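Local coordinates for protein putative isomerase YbhH (Escherichia coli, PDB 6OTV) that is probably an isomerase of the PrpF family, whose substrate and reaction remain undefined, at residues D32-E46 with F77-T89. Sequence-based numbering, arbitrary orientation.
Sequences DKILMAIMGSGNDLE and FAQVIVHEQRVDT. With PO4 (phosphate ion), chain J; ACT (acetate ion), chain G.
Val80 packs its two methyls against Met39 at the end of helix 28-39 and against Ser41 just past it: CG1 lies 3.7 Å from Met39 CB and 3.6 Å from Ser41 CB, while CG2 packs against Met39 CG. A compact branched side chain suits this place between helix and strand. Leu35 CD1 meets Ala78 CB at 3.9 Å, and Met36, extended beyond CG, lays its SD across Gln85 and brings CE to 3.6 Å from Val87 CG2, a reach that suits a long unbranched chain.

Past the helix, polar bonds take over. Ser41 has its hydroxyl anti to the backbone N (chi1 177°), from where OG donates a 2.6 Å hydrogen bond to Ile81 O; a small hydroxyl suits a place so near a backbone carbonyl. Gly42 N bonds to Val82 O at 2.9 Å; the positive phi of Gly42 suits a residue without a side chain in this type II turn. A phosphate, probably from the crystallisation liquor, accepts from Val82 N and His83 N.

Ser58 OG hydrogen-bonds with both Glu46 OE2 and Val80 O. Within this PrpF-family fold, of the DAP-epimerase clan, the helix packs on the hairpin of strands 73-80 and 87-88, with Leu35, Met39 and Val80 all touching Val60 of adjacent strand 59-65.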
ATOM      1  N   ASP A  32     -26.779  12.712   3.044  1.00 41.79           N
ATOM      2  CA  ASP A  32     -27.566  11.965   2.069  1.00 40.76           C
ATOM      3  C   ASP A  32     -28.668  12.825   1.464  1.00 34.83           C
ATOM      4  O   ASP A  32     -28.964  12.711   0.269  1.00 32.94           O
ATOM      5  CB  ASP A  32     -28.157  10.715   2.720  1.00 45.73           C
ATOM      6  CG  ASP A  32     -27.122   9.629   2.934  1.00 50.66           C
ATOM      7  OD1 ASP A  32     -25.957   9.826   2.526  1.00 53.68           O
ATOM      8  OD2 ASP A  32     -27.475   8.578   3.509  1.00 54.84           O
ATOM      9  N   LYS A  33     -29.293  13.689   2.270  1.00 32.59           N
ATOM     10  CA  LYS A  33     -30.298  14.598   1.726  1.00 40.38           C
ATOM     11  C   LYS A  33     -29.698  15.505   0.657  1.00 37.77           C
ATOM     12  O   LYS A  33     -30.331  15.773  -0.370  1.00 37.69           O
ATOM     13  CB  LYS A  33     -30.923  15.431   2.845  1.00 48.48           C
ATOM     14  CG  LYS A  33     -31.998  14.711   3.643  1.00 59.20           C
ATOM     15  CD  LYS A  33     -32.727  15.677   4.567  1.00 69.88           C
ATOM     16  CE  LYS A  33     -33.920  15.017   5.244  1.00 78.83           C
ATOM     17  NZ  LYS A  33     -33.514  13.875   6.110  1.00 83.85           N
ATOM     18  N   ILE A  34     -28.472  15.978   0.879  1.00 33.14           N
ATOM     19  CA  ILE A  34     -27.817  16.824  -0.112  1.00 32.69           C
ATOM     20  C   ILE A  34     -27.547  16.040  -1.389  1.00 36.09           C
ATOM     21  O   ILE A  34     -27.766  16.541  -2.497  1.00 32.02           O
ATOM     22  CB  ILE A  34     -26.529  17.423   0.481  1.00 36.74           C
ATOM     23  CG1 ILE A  34     -26.885  18.416   1.589  1.00 36.25           C
ATOM     24  CG2 ILE A  34     -25.684  18.082  -0.602  1.00 31.74           C
ATOM     25  CD1 ILE A  34     -25.699  18.929   2.355  1.00 30.93           C
ATOM     26  N   LEU A  35     -27.086  14.792  -1.256  1.00 27.74           N
ATOM     27  CA  LEU A  35     -26.804  13.981  -2.435  1.00 31.22           C
ATOM     28  C   LEU A  35     -28.066  13.738  -3.252  1.00 32.12           C
ATOM     29  O   LEU A  35     -28.029  13.774  -4.488  1.00 31.58           O
ATOM     30  CB  LEU A  35     -26.166  12.654  -2.021  1.00 33.60           C
ATOM     31  CG  LEU A  35     -24.841  12.743  -1.261  1.00 35.02           C
ATOM     32  CD1 LEU A  35     -24.223  11.361  -1.087  1.00 28.92           C
ATOM     33  CD2 LEU A  35     -23.878  13.679  -1.973  1.00 30.01           C
ATOM     34  N   MET A  36     -29.194  13.488  -2.580  1.00 31.13           N
ATOM     35  CA  MET A  36     -30.455  13.322  -3.295  1.00 35.40           C
ATOM     36  C   MET A  36     -30.842  14.601  -4.022  1.00 34.03           C
ATOM     37  O   MET A  36     -31.298  14.558  -5.172  1.00 31.68           O
ATOM     38  CB  MET A  36     -31.564  12.903  -2.328  1.00 31.04           C
ATOM     39  CG  MET A  36     -31.320  11.583  -1.613  1.00 38.91           C
ATOM     40  SD  MET A  36     -32.587  11.262  -0.365  1.00 51.57           S
ATOM     41  CE  MET A  36     -31.813   9.971   0.601  1.00 60.03           C
ATOM     42  N   ALA A  37     -30.660  15.753  -3.368  1.00 30.71           N
ATOM     43  CA  ALA A  37     -31.015  17.024  -3.989  1.00 30.44           C
ATOM     44  C   ALA A  37     -30.110  17.352  -5.169  1.00 31.73           C
ATOM     45  O   ALA A  37     -30.543  18.025  -6.111  1.00 35.03           O
ATOM     46  CB  ALA A  37     -30.964  18.149  -2.956  1.00 28.22           C
ATOM     47  N   ILE A  38     -28.854  16.898  -5.137  1.00 26.24           N
ATOM     48  CA  ILE A  38     -27.963  17.143  -6.266  1.00 29.65           C
ATOM     49  C   ILE A  38     -28.429  16.366  -7.489  1.00 28.75           C
ATOM     50  O   ILE A  38     -28.466  16.899  -8.605  1.00 32.88           O
ATOM     51  CB  ILE A  38     -26.509  16.797  -5.895  1.00 29.77           C
ATOM     52  CG1 ILE A  38     -25.981  17.754  -4.824  1.00 29.03           C
ATOM     53  CG2 ILE A  38     -25.613  16.859  -7.122  1.00 24.68           C
ATOM     54  CD1 ILE A  38     -24.558  17.453  -4.393  1.00 25.81           C
ATOM     55  N   MET A  39     -28.814  15.103  -7.298  1.00 25.22           N
ATOM     56  CA  MET A  39     -29.180  14.233  -8.408  1.00 24.97           C
ATOM     57  C   MET A  39     -30.625  14.394  -8.851  1.00 35.53           C
ATOM     58  O   MET A  39     -30.948  14.039  -9.989  1.00 39.50           O
ATOM     59  CB  MET A  39     -28.947  12.774  -8.028  1.00 29.63           C
ATOM     60  CG  MET A  39     -27.508  12.465  -7.770  1.00 44.46           C
ATOM     61  SD  MET A  39     -26.538  12.924  -9.208  1.00 52.60           S
ATOM     62  CE  MET A  39     -25.129  13.520  -8.364  1.00 24.07           C
ATOM     63  N   GLY A  40     -31.496  14.901  -7.988  1.00 31.56           N
ATOM     64  CA  GLY A  40     -32.910  14.900  -8.297  1.00 32.53           C
ATOM     65  C   GLY A  40     -33.570  13.577  -7.989  1.00 32.69           C
ATOM     66  O   GLY A  40     -34.486  13.160  -8.710  1.00 34.31           O
ATOM     67  N   SER A  41     -33.116  12.897  -6.937  1.00 33.56           N
ATOM     68  CA  SER A  41     -33.694  11.620  -6.541  1.00 28.98           C
ATOM     69  C   SER A  41     -35.185  11.756  -6.261  1.00 32.74           C
ATOM     70  O   SER A  41     -35.639  12.742  -5.676  1.00 35.80           O
ATOM     71  CB  SER A  41     -32.976  11.089  -5.300  1.00 28.69           C
ATOM     72  OG  SER A  41     -33.552   9.876  -4.851  1.00 38.93           O
ATOM     73  N   GLY A  42     -35.950  10.750  -6.687  1.00 39.93           N
ATOM     74  CA  GLY A  42     -37.381  10.699  -6.456  1.00 34.74           C
ATOM     75  C   GLY A  42     -38.230  10.889  -7.694  1.00 34.01           C
ATOM     76  O   GLY A  42     -39.457  10.780  -7.601  1.00 44.25           O
ATOM     77  N   ASN A  43     -37.628  11.178  -8.841  1.00 40.62           N
ATOM     78  CA  ASN A  43     -38.347  11.354 -10.095  1.00 36.08           C
ATOM     79  C   ASN A  43     -37.723  10.441 -11.138  1.00 36.91           C
ATOM     80  O   ASN A  43     -36.496  10.315 -11.202  1.00 34.11           O
ATOM     81  CB  ASN A  43     -38.301  12.821 -10.549  1.00 31.39           C
ATOM     82  CG  ASN A  43     -38.938  13.033 -11.907  1.00 36.76           C
ATOM     83  OD1 ASN A  43     -38.257  13.009 -12.933  1.00 33.76           O
ATOM     84  ND2 ASN A  43     -40.251  13.253 -11.921  1.00 32.76           N
ATOM     85  N   ASP A  44     -38.578   9.800 -11.944  0.65 36.04           N
ATOM     86  CA  ASP A  44     -38.103   8.814 -12.913  0.65 37.22           C
ATOM     87  C   ASP A  44     -37.054   9.397 -13.850  0.65 35.22           C
ATOM     88  O   ASP A  44     -36.133   8.687 -14.269  0.65 35.99           O
ATOM     89  CB  ASP A  44     -39.277   8.256 -13.723  0.65 39.34           C
ATOM     90  CG  ASP A  44     -40.165   7.329 -12.909  0.65 43.53           C
ATOM     91  OD1 ASP A  44     -39.852   7.083 -11.726  0.65 41.43           O
ATOM     92  OD2 ASP A  44     -41.179   6.847 -13.460  0.65 49.11           O
ATOM     93  N   LEU A  45     -37.169  10.678 -14.187  1.00 33.32           N
ATOM     94  CA  LEU A  45     -36.199  11.342 -15.045  1.00 30.34           C
ATOM     95  C   LEU A  45     -35.193  12.166 -14.255  1.00 31.21           C
ATOM     96  O   LEU A  45     -34.263  12.720 -14.853  1.00 26.90           O
ATOM     97  CB  LEU A  45     -36.913  12.237 -16.063  1.00 29.98           C
ATOM     98  CG  LEU A  45     -37.860  11.523 -17.029  1.00 43.18           C
ATOM     99  CD1 LEU A  45     -38.498  12.515 -17.988  1.00 39.48           C
ATOM    100  CD2 LEU A  45     -37.129  10.426 -17.793  1.00 42.56           C
ATOM    101  N   GLU A  46     -35.342  12.232 -12.930  1.00 32.50           N
ATOM    102  CA  GLU A  46     -34.575  13.146 -12.082  1.00 30.11           C
ATOM    103  C   GLU A  46     -34.638  14.562 -12.649  1.00 33.80           C
ATOM    104  O   GLU A  46     -33.625  15.235 -12.863  1.00 31.80           O
ATOM    105  CB  GLU A  46     -33.138  12.650 -11.903  1.00 29.13           C
ATOM    106  CG  GLU A  46     -33.078  11.368 -11.071  1.00 33.27           C
ATOM    107  CD  GLU A  46     -31.684  10.787 -10.928  1.00 34.07           C
ATOM    108  OE1 GLU A  46     -30.957  10.693 -11.941  1.00 33.79           O
ATOM    109  OE2 GLU A  46     -31.318  10.410  -9.793  1.00 33.33           O
ATOM    110  N   PHE A  77     -18.007   6.120  -2.494  1.00 26.08           N
ATOM    111  CA  PHE A  77     -19.019   6.024  -3.533  1.00 29.48           C
ATOM    112  C   PHE A  77     -20.409   5.990  -2.914  1.00 32.29           C
ATOM    113  O   PHE A  77     -20.608   5.412  -1.841  1.00 31.59           O
ATOM    114  CB  PHE A  77     -18.814   4.778  -4.399  1.00 25.74           C
ATOM    115  CG  PHE A  77     -19.944   4.525  -5.353  1.00 29.18           C
ATOM    116  CD1 PHE A  77     -20.115   5.329  -6.470  1.00 30.79           C
ATOM    117  CD2 PHE A  77     -20.851   3.503  -5.122  1.00 34.65           C
ATOM    118  CE1 PHE A  77     -21.163   5.109  -7.351  1.00 33.39           C
ATOM    119  CE2 PHE A  77     -21.902   3.278  -5.998  1.00 33.53           C
ATOM    120  CZ  PHE A  77     -22.056   4.081  -7.116  1.00 26.11           C
ATOM    121  N   ALA A  78     -21.367   6.610  -3.601  1.00 25.90           N
ATOM    122  CA  ALA A  78     -22.763   6.583  -3.190  1.00 33.50           C
ATOM    123  C   ALA A  78     -23.639   6.414  -4.420  1.00 34.51           C
ATOM    124  O   ALA A  78     -23.435   7.094  -5.430  1.00 37.01           O
ATOM    125  CB  ALA A  78     -23.151   7.859  -2.433  1.00 26.48           C
ATOM    126  N   GLN A  79     -24.603   5.503  -4.334  1.00 34.72           N
ATOM    127  CA  GLN A  79     -25.618   5.322  -5.365  1.00 29.04           C
ATOM    128  C   GLN A  79     -26.866   6.089  -4.945  1.00 36.40           C
ATOM    129  O   GLN A  79     -27.437   5.820  -3.882  1.00 32.81           O
ATOM    130  CB  GLN A  79     -25.936   3.839  -5.567  1.00 27.09           C
ATOM    131  CG  GLN A  79     -26.938   3.546  -6.682  1.00 27.24           C
ATOM    132  CD  GLN A  79     -26.345   3.717  -8.071  1.00 33.26           C
ATOM    133  OE1 GLN A  79     -25.210   3.317  -8.329  1.00 35.88           O
ATOM    134  NE2 GLN A  79     -27.112   4.318  -8.973  1.00 34.85           N
ATOM    135  N   VAL A  80     -27.279   7.049  -5.763  1.00 26.38           N
ATOM    136  CA  VAL A  80     -28.465   7.851  -5.484  1.00 28.74           C
ATOM    137  C   VAL A  80     -29.619   7.228  -6.254  1.00 30.99           C
ATOM    138  O   VAL A  80     -29.652   7.276  -7.489  1.00 27.84           O
ATOM    139  CB  VAL A  80     -28.260   9.325  -5.857  1.00 34.28           C
ATOM    140  CG1 VAL A  80     -29.512  10.132  -5.555  1.00 29.33           C
ATOM    141  CG2 VAL A  80     -27.069   9.897  -5.099  1.00 27.97           C
ATOM    142  N   ILE A  81     -30.558   6.628  -5.519  1.00 31.87           N
ATOM    143  CA  ILE A  81     -31.658   5.914  -6.149  1.00 29.75           C
ATOM    144  C   ILE A  81     -32.520   6.891  -6.944  1.00 36.95           C
ATOM    145  O   ILE A  81     -32.685   8.061  -6.572  1.00 32.11           O
ATOM    146  CB  ILE A  81     -32.480   5.169  -5.083  1.00 39.42           C
ATOM    147  CG1 ILE A  81     -31.553   4.313  -4.219  1.00 44.72           C
ATOM    148  CG2 ILE A  81     -33.537   4.292  -5.725  1.00 29.92           C
ATOM    149  CD1 ILE A  81     -30.746   3.293  -5.017  1.00 36.41           C
ATOM    150  N   VAL A  82     -33.059   6.412  -8.063  1.00 35.95           N
ATOM    151  CA  VAL A  82     -33.812   7.268  -8.974  1.00 37.60           C
ATOM    152  C   VAL A  82     -35.285   7.356  -8.588  1.00 38.99           C
ATOM    153  O   VAL A  82     -35.819   8.451  -8.390  1.00 38.26           O
ATOM    154  CB  VAL A  82     -33.666   6.773 -10.428  1.00 33.08           C
ATOM    155  CG1 VAL A  82     -34.587   7.565 -11.348  1.00 30.34           C
ATOM    156  CG2 VAL A  82     -32.219   6.883 -10.889  1.00 27.18           C
ATOM    157  N   HIS A  83     -35.961   6.214  -8.464  0.50 36.90           N
ATOM    158  CA  HIS A  83     -37.410   6.209  -8.291  0.50 39.79           C
ATOM    159  C   HIS A  83     -37.852   6.431  -6.848  0.50 41.43           C
ATOM    160  O   HIS A  83     -39.058   6.535  -6.602  0.50 42.97           O
ATOM    161  CB  HIS A  83     -37.991   4.898  -8.830  0.50 37.37           C
ATOM    162  CG  HIS A  83     -37.694   4.665 -10.280  0.50 41.21           C
ATOM    163  ND1 HIS A  83     -38.263   5.417 -11.286  0.50 41.99           N
ATOM    164  CD2 HIS A  83     -36.877   3.775 -10.893  0.50 43.19           C
ATOM    165  CE1 HIS A  83     -37.813   4.997 -12.456  0.50 41.39           C
ATOM    166  NE2 HIS A  83     -36.971   4.002 -12.245  0.50 42.22           N
ATOM    167  N   GLU A  84     -36.923   6.511  -5.899  1.00 43.29           N
ATOM    168  CA  GLU A  84     -37.253   6.895  -4.533  1.00 46.69           C
ATOM    169  C   GLU A  84     -36.055   7.589  -3.903  1.00 43.64           C
ATOM    170  O   GLU A  84     -34.909   7.401  -4.319  1.00 37.00           O
ATOM    171  CB  GLU A  84     -37.687   5.694  -3.684  1.00 51.60           C
ATOM    172  CG  GLU A  84     -36.694   4.551  -3.648  1.00 63.89           C
ATOM    173  CD  GLU A  84     -37.222   3.365  -2.869  1.00 77.55           C
ATOM    174  OE1 GLU A  84     -36.513   2.879  -1.962  1.00 80.54           O
ATOM    175  OE2 GLU A  84     -38.356   2.926  -3.157  1.00 85.91           O
ATOM    176  N   GLN A  85     -36.340   8.404  -2.887  1.00 40.96           N
ATOM    177  CA  GLN A  85     -35.322   9.216  -2.221  1.00 39.29           C
ATOM    178  C   GLN A  85     -34.548   8.331  -1.253  1.00 40.69           C
ATOM    179  O   GLN A  85     -34.874   8.222  -0.070  1.00 46.03           O
ATOM    180  CB  GLN A  85     -35.965  10.405  -1.517  1.00 38.18           C
ATOM    181  CG  GLN A  85     -36.627  11.396  -2.473  1.00 37.03           C
ATOM    182  CD  GLN A  85     -37.194  12.610  -1.764  1.00 41.29           C
ATOM    183  OE1 GLN A  85     -38.129  12.501  -0.971  1.00 47.99           O
ATOM    184  NE2 GLN A  85     -36.625  13.777  -2.042  1.00 45.61           N
ATOM    185  N   ARG A  86     -33.499   7.694  -1.769  1.00 39.77           N
ATOM    186  CA  ARG A  86     -32.665   6.805  -0.976  1.00 40.35           C
ATOM    187  C   ARG A  86     -31.234   6.908  -1.479  1.00 36.69           C
ATOM    188  O   ARG A  86     -30.993   7.212  -2.651  1.00 34.78           O
ATOM    189  CB  ARG A  86     -33.163   5.353  -1.050  1.00 38.80           C
ATOM    190  CG  ARG A  86     -32.620   4.449   0.050  1.00 45.80           C
ATOM    191  CD  ARG A  86     -33.222   3.045   0.002  1.00 46.54           C
ATOM    192  NE  ARG A  86     -32.553   2.177  -0.964  1.00 53.94           N
ATOM    193  CZ  ARG A  86     -33.088   1.787  -2.117  1.00 52.96           C
ATOM    194  NH1 ARG A  86     -34.308   2.183  -2.449  1.00 51.42           N
ATOM    195  NH2 ARG A  86     -32.406   0.996  -2.936  1.00 48.81           N
ATOM    196  N   VAL A  87     -30.284   6.664  -0.582  1.00 39.98           N
ATOM    197  CA  VAL A  87     -28.865   6.627  -0.916  1.00 40.60           C
ATOM    198  C   VAL A  87     -28.306   5.284  -0.468  1.00 39.42           C
ATOM    199  O   VAL A  87     -28.578   4.835   0.650  1.00 41.91           O
ATOM    200  CB  VAL A  87     -28.091   7.790  -0.266  1.00 38.04           C
ATOM    201  CG1 VAL A  87     -26.598   7.651  -0.532  1.00 39.87           C
ATOM    202  CG2 VAL A  87     -28.600   9.124  -0.791  1.00 34.82           C
ATOM    203  N   ASP A  88     -27.530   4.648  -1.342  1.00 36.92           N
ATOM    204  CA  ASP A  88     -26.884   3.373  -1.057  1.00 36.95           C
ATOM    205  C   ASP A  88     -25.379   3.537  -1.217  1.00 38.88           C
ATOM    206  O   ASP A  88     -24.908   3.975  -2.272  1.00 43.48           O
ATOM    207  CB  ASP A  88     -27.407   2.276  -1.990  1.00 41.24           C
ATOM    208  CG  ASP A  88     -26.823   0.906  -1.677  1.00 54.62           C
ATOM    209  OD1 ASP A  88     -26.142   0.750  -0.640  1.00 56.46           O
ATOM    210  OD2 ASP A  88     -27.050  -0.022  -2.481  1.00 63.81           O
ATOM    211  N   THR A  89     -24.631   3.178  -0.174  1.00 36.60           N
ATOM    212  CA  THR A  89     -23.178   3.306  -0.163  1.00 35.59           C
ATOM    213  C   THR A  89     -22.491   1.952   0.002  1.00 39.27           C
ATOM    214  O   THR A  89     -21.365   1.876   0.500  1.00 47.64           O
ATOM    215  CB  THR A  89     -22.730   4.265   0.941  1.00 43.37           C
ATOM    216  OG1 THR A  89     -23.187   3.783   2.210  1.00 46.14           O
ATOM    217  CG2 THR A  89     -23.295   5.661   0.698  1.00 42.34           C
TER
HETATM  218  P   PO4 J 408     -33.343   2.945  -9.339  1.00 72.50           P
HETATM  219  O1  PO4 J 408     -34.548   3.811  -9.068  1.00 71.16           O
HETATM  220  O2  PO4 J 408     -33.314   2.567 -10.801  1.00 65.37           O
HETATM  221  O3  PO4 J 408     -32.087   3.708  -8.988  1.00 67.85           O
HETATM  222  O4  PO4 J 408     -33.428   1.700  -8.486  1.00 81.43           O
HETATM  223  C   ACT G 405     -41.526  14.123 -15.456  1.00 65.86           C
HETATM  224  O   ACT G 405     -42.684  13.994 -14.977  1.00 81.16           O
HETATM  225  OXT ACT G 405     -40.485  13.468 -15.188  1.00 72.69           O
HETATM  226  CH3 ACT G 405     -41.385  15.246 -16.525  1.00 53.06           C